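PDB 4XKY: dihydrodipicolinate synthase from Bacteroides thetaiotaomicron, which catalyses the aldol-type condensation of pyruvate with aspartate semialdehyde through a Schiff-base lysine, the step that commits carbon to diaminopimelate and lysine synthesis. Local coordinates for the interface of chains A and B. Residues are numbered along the deposited sequence; one frame, centred on the assembly and turned at random. Chains: chain A, Dihydrodipicolinate synthase; chain B, Dihydrodipicolinate synthase.

The interface of chains A and B. Residues chain A 85, 108, 110-111, 120-121; chain B 279-280.
The loop just ahead of the C-terminal helix B:285-297 plugs into an apolar socket at the rim of the neighbouring (beta/alpha)8 barrel, where B:Pro279 and B:Phe280 meet A:Tyr110 and A:Phe111, an example of proline and aromatic packing between subunits. B:Pro279, which follows a cis peptide bond, is the plug. Its CB lies over one face of the A:Phe111 ring, 4.0 Å from the ring centroid, in a CH-pi contact, while its CG approaches CD1 of that ring at 3.6 Å. The same CB meets the edge of A:Phe121, in the ring plane, with CD1 at 3.8 Å, and the end methyl of A:Ile85, CD1, also at 3.8 Å. On another flank, the phenol OH of A:Tyr110 rests 3.6 Å from CD of the proline.

B:Phe280 packs alongside. A:Phe111 turns its edge to the B:Phe280 ring, the planes inclined at 58°, with CE1 of B:Phe280 3.5 Å from CD1 of A:Phe111. The opposite edge of the B:Phe280 ring, at CE2, touches CE2 of A:Tyr110 at 3.6 Å. A:Tyr110 holds its ring beside B:Phe280 with CG lodged between backbone N and carbonyl carbon (chi1 54°), whereas A:Phe111 swings CG away from its N (chi1 170°), bringing its ring against the proline.

Within the tetramer these side chains contribute apolar packing between the two subunits, the patch centre lying about 12 Å from A:Tyr136. The contact may position A:Tyr110, by sequence probably the tyrosine lent to the neighbour's active site.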
ATOM      1  N   ILE A  85      -4.675 -18.958 -16.651  1.00 33.87           N
ATOM      2  CA  ILE A  85      -4.237 -18.822 -18.034  1.00 34.83           C
ATOM      3  C   ILE A  85      -5.010 -19.763 -18.939  1.00 34.85           C
ATOM      4  O   ILE A  85      -5.354 -19.378 -20.041  1.00 33.56           O
ATOM      5  CB  ILE A  85      -2.718 -18.995 -18.190  1.00 37.64           C
ATOM      6  CG1 ILE A  85      -2.033 -17.784 -17.538  1.00 39.04           C
ATOM      7  CG2 ILE A  85      -2.324 -19.100 -19.671  1.00 38.32           C
ATOM      8  CD1 ILE A  85      -0.544 -17.951 -17.348  1.00 42.43           C
ATOM      9  N   PRO A 108      -2.157 -11.592 -14.283  1.00 47.15           N
ATOM     10  CA  PRO A 108      -2.961 -11.754 -13.079  1.00 50.07           C
ATOM     11  C   PRO A 108      -2.309 -11.033 -11.896  1.00 52.03           C
ATOM     12  O   PRO A 108      -1.086 -10.969 -11.837  1.00 51.48           O
ATOM     13  CB  PRO A 108      -2.948 -13.266 -12.864  1.00 50.56           C
ATOM     14  CG  PRO A 108      -1.683 -13.722 -13.491  1.00 49.81           C
ATOM     15  CD  PRO A 108      -1.556 -12.861 -14.712  1.00 49.07           C
ATOM     16  N   TYR A 110      -1.512 -11.452  -8.757  1.00 62.89           N
ATOM     17  CA  TYR A 110      -0.528 -12.080  -7.874  1.00 60.49           C
ATOM     18  C   TYR A 110       0.836 -12.230  -8.530  1.00 64.55           C
ATOM     19  O   TYR A 110       1.853 -12.292  -7.844  1.00 67.51           O
ATOM     20  CB  TYR A 110      -1.026 -13.450  -7.388  1.00 57.56           C
ATOM     21  CG  TYR A 110      -1.429 -14.400  -8.498  1.00 52.79           C
ATOM     22  CD1 TYR A 110      -2.763 -14.535  -8.888  1.00 49.26           C
ATOM     23  CD2 TYR A 110      -0.474 -15.154  -9.159  1.00 52.85           C
ATOM     24  CE1 TYR A 110      -3.126 -15.401  -9.912  1.00 49.71           C
ATOM     25  CE2 TYR A 110      -0.816 -16.017 -10.182  1.00 52.42           C
ATOM     26  CZ  TYR A 110      -2.131 -16.144 -10.560  1.00 52.06           C
ATOM     27  OH  TYR A 110      -2.399 -17.027 -11.585  1.00 47.65           O
ATOM     28  N   PHE A 111       0.873 -12.287  -9.856  1.00 67.01           N
ATOM     29  CA  PHE A 111       2.040 -12.877 -10.506  1.00 68.01           C
ATOM     30  C   PHE A 111       3.304 -12.025 -10.449  1.00 72.79           C
ATOM     31  O   PHE A 111       4.320 -12.458  -9.905  1.00 75.41           O
ATOM     32  CB  PHE A 111       1.744 -13.271 -11.951  1.00 62.89           C
ATOM     33  CG  PHE A 111       2.970 -13.644 -12.715  1.00 59.04           C
ATOM     34  CD1 PHE A 111       3.714 -14.751 -12.344  1.00 59.37           C
ATOM     35  CD2 PHE A 111       3.412 -12.865 -13.773  1.00 58.97           C
ATOM     36  CE1 PHE A 111       4.866 -15.094 -13.030  1.00 59.13           C
ATOM     37  CE2 PHE A 111       4.559 -13.203 -14.468  1.00 57.24           C
ATOM     38  CZ  PHE A 111       5.286 -14.321 -14.099  1.00 58.73           C
ATOM     39  N   GLU A 120       8.399 -12.715 -19.678  1.00 49.41           N
ATOM     40  CA  GLU A 120       8.284 -14.158 -19.884  1.00 53.07           C
ATOM     41  C   GLU A 120       6.813 -14.584 -19.890  1.00 47.30           C
ATOM     42  O   GLU A 120       6.450 -15.517 -20.590  1.00 48.34           O
ATOM     43  CB  GLU A 120       9.088 -14.956 -18.837  1.00 59.11           C
ATOM     44  CG  GLU A 120       8.296 -15.394 -17.595  1.00 64.47           C
ATOM     45  CD  GLU A 120       8.889 -16.600 -16.869  1.00 71.79           C
ATOM     46  OE1 GLU A 120       9.556 -17.445 -17.506  1.00 77.18           O
ATOM     47  OE2 GLU A 120       8.668 -16.715 -15.644  1.00 76.83           O
ATOM     48  N   PHE A 121       5.982 -13.920 -19.091  1.00 43.03           N
ATOM     49  CA  PHE A 121       4.548 -14.176 -19.094  1.00 40.71           C
ATOM     50  C   PHE A 121       3.986 -14.045 -20.500  1.00 40.12           C
ATOM     51  O   PHE A 121       3.327 -14.943 -20.997  1.00 40.03           O
ATOM     52  CB  PHE A 121       3.810 -13.213 -18.173  1.00 41.11           C
ATOM     53  CG  PHE A 121       2.335 -13.410 -18.193  1.00 41.30           C
ATOM     54  CD1 PHE A 121       1.740 -14.329 -17.354  1.00 43.15           C
ATOM     55  CD2 PHE A 121       1.546 -12.721 -19.085  1.00 40.86           C
ATOM     56  CE1 PHE A 121       0.374 -14.538 -17.384  1.00 42.97           C
ATOM     57  CE2 PHE A 121       0.184 -12.933 -19.129  1.00 41.60           C
ATOM     58  CZ  PHE A 121      -0.411 -13.847 -18.280  1.00 42.25           C
TER
ATOM     59  N   PRO B 279       1.144 -19.212 -14.356  1.00 37.39           N
ATOM     60  CA  PRO B 279       2.379 -18.627 -14.894  1.00 38.46           C
ATOM     61  C   PRO B 279       3.642 -18.934 -14.108  1.00 38.64           C
ATOM     62  O   PRO B 279       4.723 -18.520 -14.512  1.00 39.84           O
ATOM     63  CB  PRO B 279       2.107 -17.124 -14.812  1.00 38.85           C
ATOM     64  CG  PRO B 279       1.208 -16.973 -13.631  1.00 38.25           C
ATOM     65  CD  PRO B 279       0.332 -18.205 -13.642  1.00 38.88           C
ATOM     66  N   PHE B 280       3.517 -19.617 -12.980  1.00 37.36           N
ATOM     67  CA  PHE B 280       4.704 -19.968 -12.228  1.00 37.05           C
ATOM     68  C   PHE B 280       5.293 -21.249 -12.821  1.00 35.63           C
ATOM     69  O   PHE B 280       4.636 -21.902 -13.646  1.00 34.05           O
ATOM     70  CB  PHE B 280       4.359 -20.119 -10.771  1.00 37.52           C
ATOM     71  CG  PHE B 280       3.901 -18.843 -10.130  1.00 40.41           C
ATOM     72  CD1 PHE B 280       4.776 -17.770 -10.004  1.00 43.04           C
ATOM     73  CD2 PHE B 280       2.601 -18.719  -9.628  1.00 42.21           C
ATOM     74  CE1 PHE B 280       4.365 -16.587  -9.402  1.00 45.57           C
ATOM     75  CE2 PHE B 280       2.184 -17.543  -9.018  1.00 44.60           C
ATOM     76  CZ  PHE B 280       3.068 -16.474  -8.908  1.00 44.83           C
TER